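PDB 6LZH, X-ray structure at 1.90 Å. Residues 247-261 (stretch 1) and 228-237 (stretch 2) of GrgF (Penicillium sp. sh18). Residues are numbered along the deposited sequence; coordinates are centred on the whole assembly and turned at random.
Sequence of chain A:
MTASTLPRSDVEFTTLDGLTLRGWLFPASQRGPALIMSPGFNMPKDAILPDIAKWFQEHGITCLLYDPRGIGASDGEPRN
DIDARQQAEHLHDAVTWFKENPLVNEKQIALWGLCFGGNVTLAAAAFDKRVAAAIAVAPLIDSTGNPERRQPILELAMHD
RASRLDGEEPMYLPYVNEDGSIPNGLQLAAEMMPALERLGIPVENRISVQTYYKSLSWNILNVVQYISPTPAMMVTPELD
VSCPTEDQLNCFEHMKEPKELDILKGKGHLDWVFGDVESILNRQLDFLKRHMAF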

# COMPACT_ATOMS: atom_id res chain seq x y z
N ASP A 247 21.00 6.27 1.40
CA ASP A 247 19.71 5.59 1.31
C ASP A 247 19.79 4.41 0.34
O ASP A 247 19.29 3.32 0.63
CB ASP A 247 18.63 6.56 0.85
CG ASP A 247 18.22 7.54 1.93
OD1 ASP A 247 18.60 7.34 3.09
OD2 ASP A 247 17.49 8.49 1.58
N GLN A 248 20.36 4.63 -0.85
CA GLN A 248 20.45 3.55 -1.84
C GLN A 248 21.26 2.37 -1.30
O GLN A 248 20.88 1.20 -1.49
CB GLN A 248 21.08 4.06 -3.14
CG GLN A 248 20.34 5.23 -3.84
CD GLN A 248 21.06 5.72 -5.10
OE1 GLN A 248 21.54 4.91 -5.91
NE2 GLN A 248 21.13 7.05 -5.27
N LEU A 249 22.38 2.65 -0.62
CA LEU A 249 23.20 1.56 -0.09
C LEU A 249 22.50 0.87 1.06
O LEU A 249 22.63 -0.35 1.24
CB LEU A 249 24.56 2.10 0.35
CG LEU A 249 25.38 2.64 -0.84
CD1 LEU A 249 26.79 3.02 -0.42
CD2 LEU A 249 25.40 1.62 -1.98
N ASN A 250 21.72 1.63 1.84
CA ASN A 250 20.89 1.02 2.87
C ASN A 250 19.92 0.02 2.26
O ASN A 250 19.77 -1.10 2.75
CB ASN A 250 20.15 2.12 3.64
CG ASN A 250 21.05 2.81 4.68
OD1 ASN A 250 22.12 2.28 5.03
ND2 ASN A 250 20.63 3.97 5.18
N CYS A 251 19.28 0.40 1.15
CA CYS A 251 18.40 -0.53 0.47
C CYS A 251 19.17 -1.77 -0.01
O CYS A 251 18.74 -2.91 0.20
CB CYS A 251 17.70 0.18 -0.69
SG CYS A 251 16.46 -0.83 -1.54
N PHE A 252 20.33 -1.55 -0.65
CA PHE A 252 21.15 -2.68 -1.08
C PHE A 252 21.50 -3.59 0.10
O PHE A 252 21.49 -4.82 -0.03
CB PHE A 252 22.43 -2.20 -1.77
CG PHE A 252 23.20 -3.31 -2.46
CD1 PHE A 252 22.82 -3.75 -3.72
CD2 PHE A 252 24.30 -3.92 -1.85
CE1 PHE A 252 23.48 -4.78 -4.36
CE2 PHE A 252 25.00 -4.97 -2.50
CZ PHE A 252 24.58 -5.40 -3.76
N GLU A 253 21.81 -2.99 1.26
CA GLU A 253 22.18 -3.81 2.41
C GLU A 253 21.02 -4.68 2.87
O GLU A 253 21.25 -5.80 3.33
CB GLU A 253 22.70 -2.91 3.53
CG GLU A 253 24.07 -2.31 3.18
CD GLU A 253 24.68 -1.46 4.27
OE1 GLU A 253 25.08 -2.02 5.31
OE2 GLU A 253 24.78 -0.23 4.07
N HIS A 254 19.78 -4.21 2.70
CA HIS A 254 18.60 -5.00 3.09
C HIS A 254 18.27 -6.11 2.10
O HIS A 254 17.53 -7.03 2.44
CB HIS A 254 17.38 -4.08 3.23
CG HIS A 254 17.35 -3.32 4.52
ND1 HIS A 254 18.03 -2.13 4.69
CD2 HIS A 254 16.74 -3.58 5.70
CE1 HIS A 254 17.82 -1.69 5.92
NE2 HIS A 254 17.05 -2.55 6.55
N MET A 255 18.81 -6.04 0.88
CA MET A 255 18.55 -7.10 -0.08
C MET A 255 19.40 -8.34 0.21
O MET A 255 20.47 -8.28 0.84
CB MET A 255 18.82 -6.59 -1.51
CG MET A 255 17.85 -5.47 -1.91
SD MET A 255 18.48 -4.41 -3.24
CE MET A 255 18.62 -5.58 -4.58
N LYS A 256 18.93 -9.49 -0.26
CA LYS A 256 19.68 -10.73 -0.18
C LYS A 256 20.42 -11.02 -1.49
O LYS A 256 20.09 -10.49 -2.55
CB LYS A 256 18.75 -11.90 0.14
CG LYS A 256 18.17 -11.88 1.56
CD LYS A 256 16.95 -12.81 1.61
CE LYS A 256 16.83 -13.57 2.92
NZ LYS A 256 16.48 -12.68 4.06
N GLU A 257 21.44 -11.89 -1.39
CA GLU A 257 22.08 -12.43 -2.59
C GLU A 257 21.08 -13.32 -3.33
O GLU A 257 20.22 -13.94 -2.71
CB GLU A 257 23.33 -13.24 -2.23
CG GLU A 257 24.51 -12.43 -1.67
CD GLU A 257 25.07 -11.45 -2.67
OE1 GLU A 257 24.92 -11.69 -3.90
OE2 GLU A 257 25.68 -10.45 -2.23
N PRO A 258 21.18 -13.42 -4.67
CA PRO A 258 22.19 -12.78 -5.53
C PRO A 258 21.87 -11.31 -5.83
O PRO A 258 20.81 -10.97 -6.36
CB PRO A 258 22.16 -13.63 -6.80
CG PRO A 258 20.72 -14.10 -6.90
CD PRO A 258 20.22 -14.23 -5.46
N LYS A 259 22.81 -10.44 -5.50
CA LYS A 259 22.64 -9.01 -5.71
C LYS A 259 24.00 -8.44 -6.08
O LYS A 259 25.02 -8.91 -5.58
CB LYS A 259 22.07 -8.29 -4.48
CG LYS A 259 22.99 -8.39 -3.26
CD LYS A 259 22.35 -7.78 -2.02
CE LYS A 259 23.35 -7.79 -0.85
NZ LYS A 259 22.77 -7.11 0.34
N GLU A 260 24.01 -7.46 -6.97
CA GLU A 260 25.26 -6.88 -7.43
C GLU A 260 25.16 -5.36 -7.45
O GLU A 260 24.13 -4.80 -7.84
CB GLU A 260 25.64 -7.40 -8.83
CG GLU A 260 25.79 -8.92 -8.89
CD GLU A 260 26.25 -9.42 -10.25
OE1 GLU A 260 26.76 -8.61 -11.05
OE2 GLU A 260 26.10 -10.64 -10.50
N LEU A 261 26.24 -4.71 -7.03
CA LEU A 261 26.28 -3.26 -6.87
C LEU A 261 27.31 -2.67 -7.82
O LEU A 261 28.46 -3.12 -7.85
CB LEU A 261 26.65 -2.88 -5.43
CG LEU A 261 26.82 -1.38 -5.17
CD1 LEU A 261 25.49 -0.63 -5.35
CD2 LEU A 261 27.37 -1.17 -3.76
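Stretch 2, residues 228-237: SPTPAMMVTP

Stretch 2 lies on stretch 1 as the parallel neighbour of the short β-strand 259-261, and its own strand 232-237 is covered on one face by helix 247-254, which precedes strand 259-261 in the chain, in the manner of an α/β unit. Residues 232-237 of stretch 2 are extended, with phi between -134° and -62° and psi between 107° and 140°; residues 228-231 form the irregular lead-in, with a cis peptide bond before P229. In stretch 1, helix 247-254 ends, M255 leaves helical phi/psi, and a loop with a cis peptide bond before P258 delivers the chain to strand 259-261.

The two strands run in nearly the same direction, at 17°, with a signed crossing angle of -17° and a closest axis approach of 4.7 Å. K259 pairs with A232, E260 with M233 and L261 with M234, at CA-CA distances of 4.8, 4.6 and 4.9 Å. E260 supplies both central hydrogen bonds: its N donates to A232 O at 2.9 Å, and its O accepts from M234 N at 2.8 Å. This is the parallel pattern, in which one residue bridges two positions on its neighbour. One step earlier, A232 N reaches P258 O in a weak bond of 3.3 Å. CA-H...O contacts fill in between, from K259 CA to A232 O at 3.2 Å, from M233 CA to E260 O at 3.1 Å and from L261 CA to M234 O at 3.4 Å. The side chains of E260 and M233 project on one face of the sheet, those of K259, A232, L261 and M234 on the other.

Helix 247-254 runs nearly antiparallel to strand 232-237, at 159° (signed crossing angle -159°), with the axes 9.3 Å apart at their closest. M234, with chi1 t, chi2 t and chi3 m, is the most heavily covered residue of the contact. Its SD lies 3.2 Å from Q248 O, and its CE packs 4.0 Å from C251 CB and 4.0 Å from M255 SD. Its CB is 3.9 Å from F252 CD1, meeting the ring obliquely, and 4.0 Å from L261 CD1, so helix and neighbouring strand both close around it. Two residues earlier, the small side chain of A232 receives M255, whose CE comes within 3.5 Å of A232 CB. Two residues later, T236 adds a polar tie: its OG1 donates to Q248 OE1 at 2.9 Å, fixing the buried glutamine against the strand.

At the loop end, S228, chi1 t, turns its OG to donate to E257 O at 2.7 Å, while its CB sits 3.7 Å from K256 CB. P258 CG approaches P229 O at 3.6 Å and P231 CG at 4.3 Å. Two waters stitch the lead-ins together: one accepts from S228 N at 3.2 Å and K256 N at 2.8 Å, the other donates to T230 O at 2.6 Å and P258 O at 2.8 Å. In all, the contact buries 781 Å², both sides summed.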

# COMPACT_ATOMS: atom_id res chain seq x y z
N SER A 228 15.28 -11.92 -3.71
CA SER A 228 16.04 -13.14 -3.94
C SER A 228 15.09 -14.34 -3.94
O SER A 228 14.18 -14.42 -3.10
CB SER A 228 17.12 -13.33 -2.87
OG SER A 228 17.65 -14.65 -2.90
N PRO A 229 15.29 -15.32 -4.83
CA PRO A 229 16.52 -15.49 -5.61
C PRO A 229 16.57 -14.83 -7.00
O PRO A 229 17.46 -15.21 -7.79
CB PRO A 229 16.61 -17.01 -5.74
CG PRO A 229 15.17 -17.44 -5.84
CD PRO A 229 14.38 -16.48 -4.96
N THR A 230 15.68 -13.89 -7.29
CA THR A 230 15.74 -13.15 -8.55
C THR A 230 16.96 -12.23 -8.56
O THR A 230 17.03 -11.32 -7.74
CB THR A 230 14.48 -12.31 -8.76
OG1 THR A 230 13.32 -13.16 -8.82
CG2 THR A 230 14.60 -11.50 -10.06
N PRO A 231 17.90 -12.41 -9.49
CA PRO A 231 19.11 -11.57 -9.48
C PRO A 231 18.77 -10.09 -9.64
O PRO A 231 17.96 -9.71 -10.48
CB PRO A 231 19.90 -12.09 -10.69
CG PRO A 231 19.36 -13.44 -10.97
CD PRO A 231 17.92 -13.40 -10.57
N ALA A 232 19.42 -9.26 -8.82
CA ALA A 232 19.13 -7.84 -8.77
C ALA A 232 20.42 -7.03 -8.78
O ALA A 232 21.40 -7.40 -8.12
CB ALA A 232 18.31 -7.47 -7.53
N MET A 233 20.42 -5.94 -9.53
CA MET A 233 21.58 -5.07 -9.61
C MET A 233 21.19 -3.66 -9.22
O MET A 233 20.20 -3.12 -9.74
CB MET A 233 22.17 -5.07 -11.02
CG MET A 233 23.29 -4.09 -11.16
SD MET A 233 24.01 -4.24 -12.82
CE MET A 233 25.34 -3.05 -12.69
N MET A 234 21.97 -3.04 -8.35
CA MET A 234 21.79 -1.62 -8.07
C MET A 234 22.93 -0.83 -8.67
O MET A 234 24.10 -1.24 -8.58
CB MET A 234 21.71 -1.33 -6.57
CG MET A 234 21.22 0.09 -6.32
SD MET A 234 21.02 0.40 -4.56
CE MET A 234 19.61 -0.64 -4.16
N VAL A 235 22.59 0.31 -9.26
CA VAL A 235 23.56 1.22 -9.88
C VAL A 235 23.43 2.56 -9.18
O VAL A 235 22.45 3.29 -9.39
CB VAL A 235 23.35 1.35 -11.39
CG1 VAL A 235 24.36 2.34 -11.98
CG2 VAL A 235 23.47 -0.03 -12.03
N THR A 236 24.42 2.88 -8.35
CA THR A 236 24.31 3.97 -7.39
C THR A 236 25.38 5.01 -7.69
O THR A 236 26.58 4.71 -7.61
CB THR A 236 24.47 3.42 -5.96
OG1 THR A 236 23.34 2.61 -5.62
CG2 THR A 236 24.59 4.55 -4.95
N PRO A 237 25.00 6.24 -8.04
CA PRO A 237 26.00 7.30 -8.16
C PRO A 237 26.66 7.53 -6.81
O PRO A 237 26.00 7.46 -5.77
CB PRO A 237 25.19 8.52 -8.62
CG PRO A 237 23.89 7.93 -9.21
CD PRO A 237 23.63 6.73 -8.32
O HOH W 1 16.70 -9.82 -1.84
O HOH W 2 18.16 -11.21 -5.40